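Side-chain contacts in CREG-like beta-barrel domain-containing protein (Agrobacterium tumefaciens, PDB 3DNH), which is of unknown function but belongs to the CREG-like beta-barrel proteins, related to pyridoxamine 5'-phosphate oxidases and therefore possibly a flavin binder: residues D34-S39 with G67-F72; K215-D220 with D225-S230. All blocks are in the same frame, centred on the assembly; numbering follows the deposited sequence.

From the N terminus, helix 28-38 comes first; the chain then runs through strands 41-47 and 54-63 before contact 1 closes, returning Gly67 and Pro69 to the helix across 27 intervening residues. Contact 2 lies much later and is local: only four residues separate its segments, in the hairpin of strands 215-220 and 223-227. The two closures follow each other in series, neither nesting nor crossing. Their centres are about 12 Å apart, yet they meet through a probable hydrogen bond of 2.7 Å from His37 ND1 to Asp225 OD2. Helix 28-38 thus has the barrel strand 69-74 as one partner and the small three-stranded sheet as another.

Contact 1 (D34-S39 with G67-F72); sequences DVLHTS and GTPFFF
Leu36 of helix 28-38 meets Gly67, in the loop before barrel strand 69-74, and Pro69, the first residue of that strand. Its CB bond is directed toward segment 67-72, and with CG anti to the backbone N (chi1 175°) the branched end is placed over Gly67 O. CG comes within 3.9 Å of Gly67 O. From there the branches divide: CD2 rests 3.6 Å from Gly67 O, while CD1 lies near that same oxygen and also 3.8 Å from Pro69 CG. The leucine fork is therefore applied to one carbonyl oxygen, with one prong continuing onto the proline ring; the two side chains cross at about a right angle. All of this is van der Waals contact.

His37, the next residue, adds a second touch. Gly67 CA lies obliquely to the imidazole ring, 4.1 Å from His37 NE2; Gly67, which has no side chain, takes a positive phi of 92°. The ring's other nitrogen, ND1, is hydrogen-bonded to Asp225 OD2, outside this contact. After His37 the chain is tied back onto the helix by the hydroxyls of Thr38 (OG1 to Asp34 O) and Ser39 (OG to Val35 O).

Every residue that touches across the contact is buried. Leu107 and Leu109 of strand 106-115 also touch Leu36, and Leu109 reaches Pro69, which places the leucine in apolar packing between helix and barrel wall. A helix seated on the strands of a closed antiparallel barrel in this way fits the barrel fold of the FMN-binding pyridoxamine 5'-phosphate oxidase relatives.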
loop_
_atom_site.group_PDB
_atom_site.type_symbol
_atom_site.label_atom_id
_atom_site.label_comp_id
_atom_site.label_asym_id
_atom_site.label_seq_id
_atom_site.Cartn_x
_atom_site.Cartn_y
_atom_site.Cartn_z
ATOM N N ASP A 34 -11.981 5.846 10.966
ATOM C CA ASP A 34 -11.382 6.970 10.252
ATOM C C ASP A 34 -10.504 6.496 9.123
ATOM O O ASP A 34 -10.595 7.016 8.019
ATOM C CB ASP A 34 -10.569 7.863 11.187
ATOM C CG ASP A 34 -10.540 9.303 10.720
ATOM O OD1 ASP A 34 -11.631 9.862 10.425
ATOM O OD2 ASP A 34 -9.432 9.886 10.671
ATOM N N VAL A 35 -9.680 5.484 9.379
ATOM C CA VAL A 35 -8.859 4.875 8.303
ATOM C C VAL A 35 -9.753 4.271 7.242
ATOM O O VAL A 35 -9.457 4.330 6.024
ATOM C CB VAL A 35 -7.923 3.756 8.854
ATOM C CG1 VAL A 35 -7.149 3.083 7.718
ATOM C CG2 VAL A 35 -6.944 4.341 9.871
ATOM N N LEU A 36 -10.823 3.622 7.700
ATOM C CA LEU A 36 -11.767 3.025 6.797
ATOM C C LEU A 36 -12.308 4.044 5.788
ATOM O O LEU A 36 -12.361 3.760 4.566
ATOM C CB LEU A 36 -12.921 2.384 7.542
ATOM C CG LEU A 36 -14.080 1.812 6.722
ATOM C CD1 LEU A 36 -13.713 0.569 5.948
ATOM C CD2 LEU A 36 -15.221 1.532 7.737
ATOM N N HIS A 37 -12.672 5.212 6.287
ATOM C CA HIS A 37 -13.365 6.177 5.456
ATOM C C HIS A 37 -12.460 7.094 4.643
ATOM O O HIS A 37 -12.930 7.778 3.713
ATOM C CB HIS A 37 -14.354 6.986 6.291
ATOM C CG HIS A 37 -15.631 6.236 6.609
ATOM N ND1 HIS A 37 -16.783 6.379 5.860
ATOM C CD2 HIS A 37 -15.931 5.339 7.584
ATOM C CE1 HIS A 37 -17.732 5.583 6.343
ATOM N NE2 HIS A 37 -17.241 4.948 7.394
ATOM N N THR A 38 -11.194 7.160 5.025
ATOM C CA THR A 38 -10.314 8.168 4.469
ATOM C C THR A 38 -9.114 7.558 3.751
ATOM O O THR A 38 -8.166 8.280 3.402
ATOM C CB THR A 38 -9.840 9.217 5.534
ATOM O OG1 THR A 38 -9.117 8.553 6.596
ATOM C CG2 THR A 38 -11.028 10.002 6.127
ATOM N N SER A 39 -9.133 6.256 3.534
ATOM C CA SER A 39 -8.032 5.620 2.756
ATOM C C SER A 39 -8.422 5.380 1.297
ATOM O O SER A 39 -9.422 4.713 1.038
ATOM C CB SER A 39 -7.555 4.309 3.439
ATOM O OG SER A 39 -7.185 4.593 4.803
ATOM N N GLY A 67 -20.622 1.941 5.335
ATOM C CA GLY A 67 -19.191 1.787 5.590
ATOM C C GLY A 67 -18.514 0.625 4.889
ATOM O O GLY A 67 -17.305 0.438 5.066
ATOM N N THR A 68 -19.268 -0.124 4.069
ATOM C CA THR A 68 -18.760 -1.312 3.375
ATOM C C THR A 68 -17.787 -0.942 2.244
ATOM O O THR A 68 -18.177 -0.212 1.318
ATOM C CB THR A 68 -19.895 -2.173 2.767
ATOM O OG1 THR A 68 -20.785 -2.625 3.795
ATOM C CG2 THR A 68 -19.308 -3.395 2.086
ATOM N N PRO A 69 -16.533 -1.452 2.313
ATOM C CA PRO A 69 -15.605 -1.193 1.231
ATOM C C PRO A 69 -15.947 -1.969 -0.031
ATOM O O PRO A 69 -16.423 -3.112 0.032
ATOM C CB PRO A 69 -14.253 -1.663 1.784
ATOM C CG PRO A 69 -14.444 -1.938 3.202
ATOM C CD PRO A 69 -15.905 -2.292 3.346
ATOM N N PHE A 70 -15.688 -1.346 -1.190
ATOM C CA PHE A 70 -15.895 -2.055 -2.450
ATOM C C PHE A 70 -14.770 -1.651 -3.377
ATOM O O PHE A 70 -14.082 -0.648 -3.165
ATOM C CB PHE A 70 -17.318 -1.807 -3.046
ATOM C CG PHE A 70 -17.501 -0.449 -3.724
ATOM C CD1 PHE A 70 -17.293 -0.300 -5.101
ATOM C CD2 PHE A 70 -17.913 0.672 -2.992
ATOM C CE1 PHE A 70 -17.503 0.962 -5.736
ATOM C CE2 PHE A 70 -18.103 1.908 -3.598
ATOM C CZ PHE A 70 -17.889 2.053 -4.982
ATOM N N PHE A 71 -14.581 -2.430 -4.418
ATOM C CA PHE A 71 -13.477 -2.177 -5.311
ATOM C C PHE A 71 -13.745 -2.852 -6.669
ATOM O O PHE A 71 -14.676 -3.667 -6.815
ATOM C CB PHE A 71 -12.145 -2.638 -4.683
ATOM C CG PHE A 71 -12.097 -4.109 -4.359
ATOM C CD1 PHE A 71 -11.618 -5.028 -5.297
ATOM C CD2 PHE A 71 -12.507 -4.575 -3.110
ATOM C CE1 PHE A 71 -11.571 -6.413 -4.996
ATOM C CE2 PHE A 71 -12.462 -5.935 -2.796
ATOM C CZ PHE A 71 -11.983 -6.863 -3.749
ATOM N N PHE A 72 -12.912 -2.461 -7.624
ATOM C CA PHE A 72 -12.998 -2.938 -8.977
ATOM C C PHE A 72 -11.722 -3.679 -9.311
ATOM O O PHE A 72 -10.641 -3.334 -8.794
ATOM C CB PHE A 72 -13.196 -1.753 -9.933
ATOM C CG PHE A 72 -12.469 -1.893 -11.228
ATOM C CD1 PHE A 72 -13.024 -2.614 -12.281
ATOM C CD2 PHE A 72 -11.219 -1.292 -11.403
ATOM C CE1 PHE A 72 -12.336 -2.735 -13.495
ATOM C CE2 PHE A 72 -10.523 -1.415 -12.620
ATOM C CZ PHE A 72 -11.080 -2.140 -13.657
#

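Contact 2 (K215-D220 with D225-S230); sequences KITSID and DLASAS
Asp225 N donates to Ser218 O at 2.7 Å, almost straight (166° at the hydrogen). At the other end of the ladder Lys215 and Ala227 form an antiparallel hydrogen-bonded pair: Lys215 N reaches Ala227 O at 2.8 Å, and Ala227 N returns to Lys215 O at 2.9 Å. Between them the register slips by one residue. Asp225 O accepts Thr217 N at 2.9 Å and, weakly, Ser218 N at 3.4 Å, so two successive residues face one; Thr217 accommodates this with a psi of -28°, far from that of its strand neighbours.

The Thr217 side chain lies against Asp225 and Ala227. Chi1 of 58° sets OG1 between the backbone N and the carbonyl carbon, where it passes close to Asp225 CB and pairs with a water at 2.7 Å from OG1; that water also donates weakly to Leu226 O. The methyl CG2 packs 3.8 Å from Ala227 CB. The Asp225 carboxylate itself serves other partners, His37 through OD2 and Arg234 by a salt bridge from OD1.

Ile216 and Leu226 lie side by side, pointing the same way, with Ile216 CG1 3.7 Å from Leu226 CD2. Leu203 of helix 199-206 touches both, and Ala190 and Leu193 of helix 180-194 also pack on Ile216. Thr217 and Ser218 both facing Asp225, with the register slipping by one, form a classic beta bulge in the antiparallel hairpin 215-220/223-227.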
loop_
_atom_site.group_PDB
_atom_site.type_symbol
_atom_site.label_atom_id
_atom_site.label_comp_id
_atom_site.label_asym_id
_atom_site.label_seq_id
_atom_site.Cartn_x
_atom_site.Cartn_y
_atom_site.Cartn_z
ATOM N N LYS A 215 -15.589 17.672 -2.675
ATOM C CA LYS A 215 -17.002 17.333 -2.855
ATOM C C LYS A 215 -17.432 16.371 -1.761
ATOM O O LYS A 215 -16.638 15.532 -1.341
ATOM C CB LYS A 215 -17.242 16.683 -4.224
ATOM C CG LYS A 215 -17.109 17.660 -5.459
ATOM C CD LYS A 215 -18.251 18.719 -5.493
ATOM C CE LYS A 215 -18.028 19.838 -6.540
ATOM N NZ LYS A 215 -19.006 20.999 -6.472
ATOM N N ILE A 216 -18.676 16.514 -1.288
ATOM C CA ILE A 216 -19.322 15.506 -0.455
ATOM C C ILE A 216 -19.610 14.321 -1.306
ATOM O O ILE A 216 -20.208 14.469 -2.383
ATOM C CB ILE A 216 -20.624 15.994 0.108
ATOM C CG1 ILE A 216 -20.349 17.182 1.035
ATOM C CG2 ILE A 216 -21.399 14.838 0.844
ATOM C CD1 ILE A 216 -21.567 17.886 1.487
ATOM N N THR A 217 -19.155 13.155 -0.854
ATOM C CA THR A 217 -19.396 11.910 -1.570
ATOM C C THR A 217 -20.511 11.116 -0.927
ATOM O O THR A 217 -21.198 10.354 -1.631
ATOM C CB THR A 217 -18.104 11.041 -1.732
ATOM O OG1 THR A 217 -17.561 10.736 -0.437
ATOM C CG2 THR A 217 -17.047 11.836 -2.538
ATOM N N SER A 218 -20.714 11.288 0.389
ATOM C CA SER A 218 -21.628 10.467 1.113
ATOM C C SER A 218 -21.979 11.083 2.442
ATOM O O SER A 218 -21.093 11.562 3.155
ATOM C CB SER A 218 -21.013 9.056 1.313
ATOM O OG SER A 218 -21.958 8.112 1.744
ATOM N N ILE A 219 -23.282 11.066 2.783
ATOM C CA ILE A 219 -23.777 11.494 4.114
ATOM C C ILE A 219 -24.387 10.275 4.778
ATOM O O ILE A 219 -25.118 9.531 4.128
ATOM C CB ILE A 219 -24.857 12.593 4.000
ATOM C CG1 ILE A 219 -24.280 13.827 3.249
ATOM C CG2 ILE A 219 -25.453 12.916 5.395
ATOM C CD1 ILE A 219 -25.311 14.812 2.744
ATOM N N ASP A 220 -24.069 10.065 6.056
ATOM C CA ASP A 220 -24.622 8.917 6.800
ATOM C C ASP A 220 -24.980 9.365 8.226
ATOM O O ASP A 220 -24.696 10.513 8.613
ATOM C CB ASP A 220 -23.671 7.677 6.711
ATOM C CG ASP A 220 -22.286 7.932 7.340
ATOM O OD1 ASP A 220 -22.222 8.151 8.583
ATOM O OD2 ASP A 220 -21.253 7.918 6.613
ATOM N N ASP A 225 -18.615 11.944 4.264
ATOM C CA ASP A 225 -17.364 11.613 3.643
ATOM C C ASP A 225 -17.182 12.633 2.581
ATOM O O ASP A 225 -18.156 12.972 1.894
ATOM C CB ASP A 225 -17.407 10.221 3.025
ATOM C CG ASP A 225 -17.194 9.095 4.072
ATOM O OD1 ASP A 225 -16.876 9.348 5.246
ATOM O OD2 ASP A 225 -17.326 7.946 3.683
ATOM N N LEU A 226 -15.938 13.102 2.417
ATOM C CA LEU A 226 -15.572 14.052 1.334
ATOM C C LEU A 226 -14.360 13.594 0.553
ATOM O O LEU A 226 -13.519 12.866 1.086
ATOM C CB LEU A 226 -15.343 15.475 1.882
ATOM C CG LEU A 226 -16.477 15.960 2.789
ATOM C CD1 LEU A 226 -16.023 15.956 4.209
ATOM C CD2 LEU A 226 -16.893 17.328 2.310
ATOM N N ALA A 227 -14.287 14.001 -0.721
ATOM C CA ALA A 227 -13.124 13.757 -1.543
ATOM C C ALA A 227 -12.675 14.999 -2.324
ATOM O O ALA A 227 -13.491 15.866 -2.715
ATOM C CB ALA A 227 -13.344 12.531 -2.504
ATOM N N SER A 228 -11.356 15.087 -2.497
ATOM C CA SER A 228 -10.725 16.001 -3.449
ATOM C C SER A 228 -9.894 15.111 -4.339
ATOM O O SER A 228 -9.961 13.888 -4.213
ATOM C CB SER A 228 -9.842 17.004 -2.736
ATOM O OG SER A 228 -8.693 16.366 -2.208
ATOM N N ALA A 229 -9.119 15.706 -5.246
ATOM C CA ALA A 229 -8.250 14.941 -6.126
ATOM C C ALA A 229 -7.130 14.161 -5.401
ATOM O O ALA A 229 -6.901 12.996 -5.713
ATOM C CB ALA A 229 -7.660 15.838 -7.188
ATOM N N SER A 230 -6.434 14.805 -4.456
ATOM C CA SER A 230 -5.335 14.151 -3.729
ATOM C C SER A 230 -5.697 13.550 -2.366
ATOM O O SER A 230 -4.951 12.699 -1.873
ATOM C CB SER A 230 -4.126 15.087 -3.588
ATOM O OG SER A 230 -4.434 16.235 -2.808
HETATM O O HOH W 1 -14.956 10.154 -0.177
#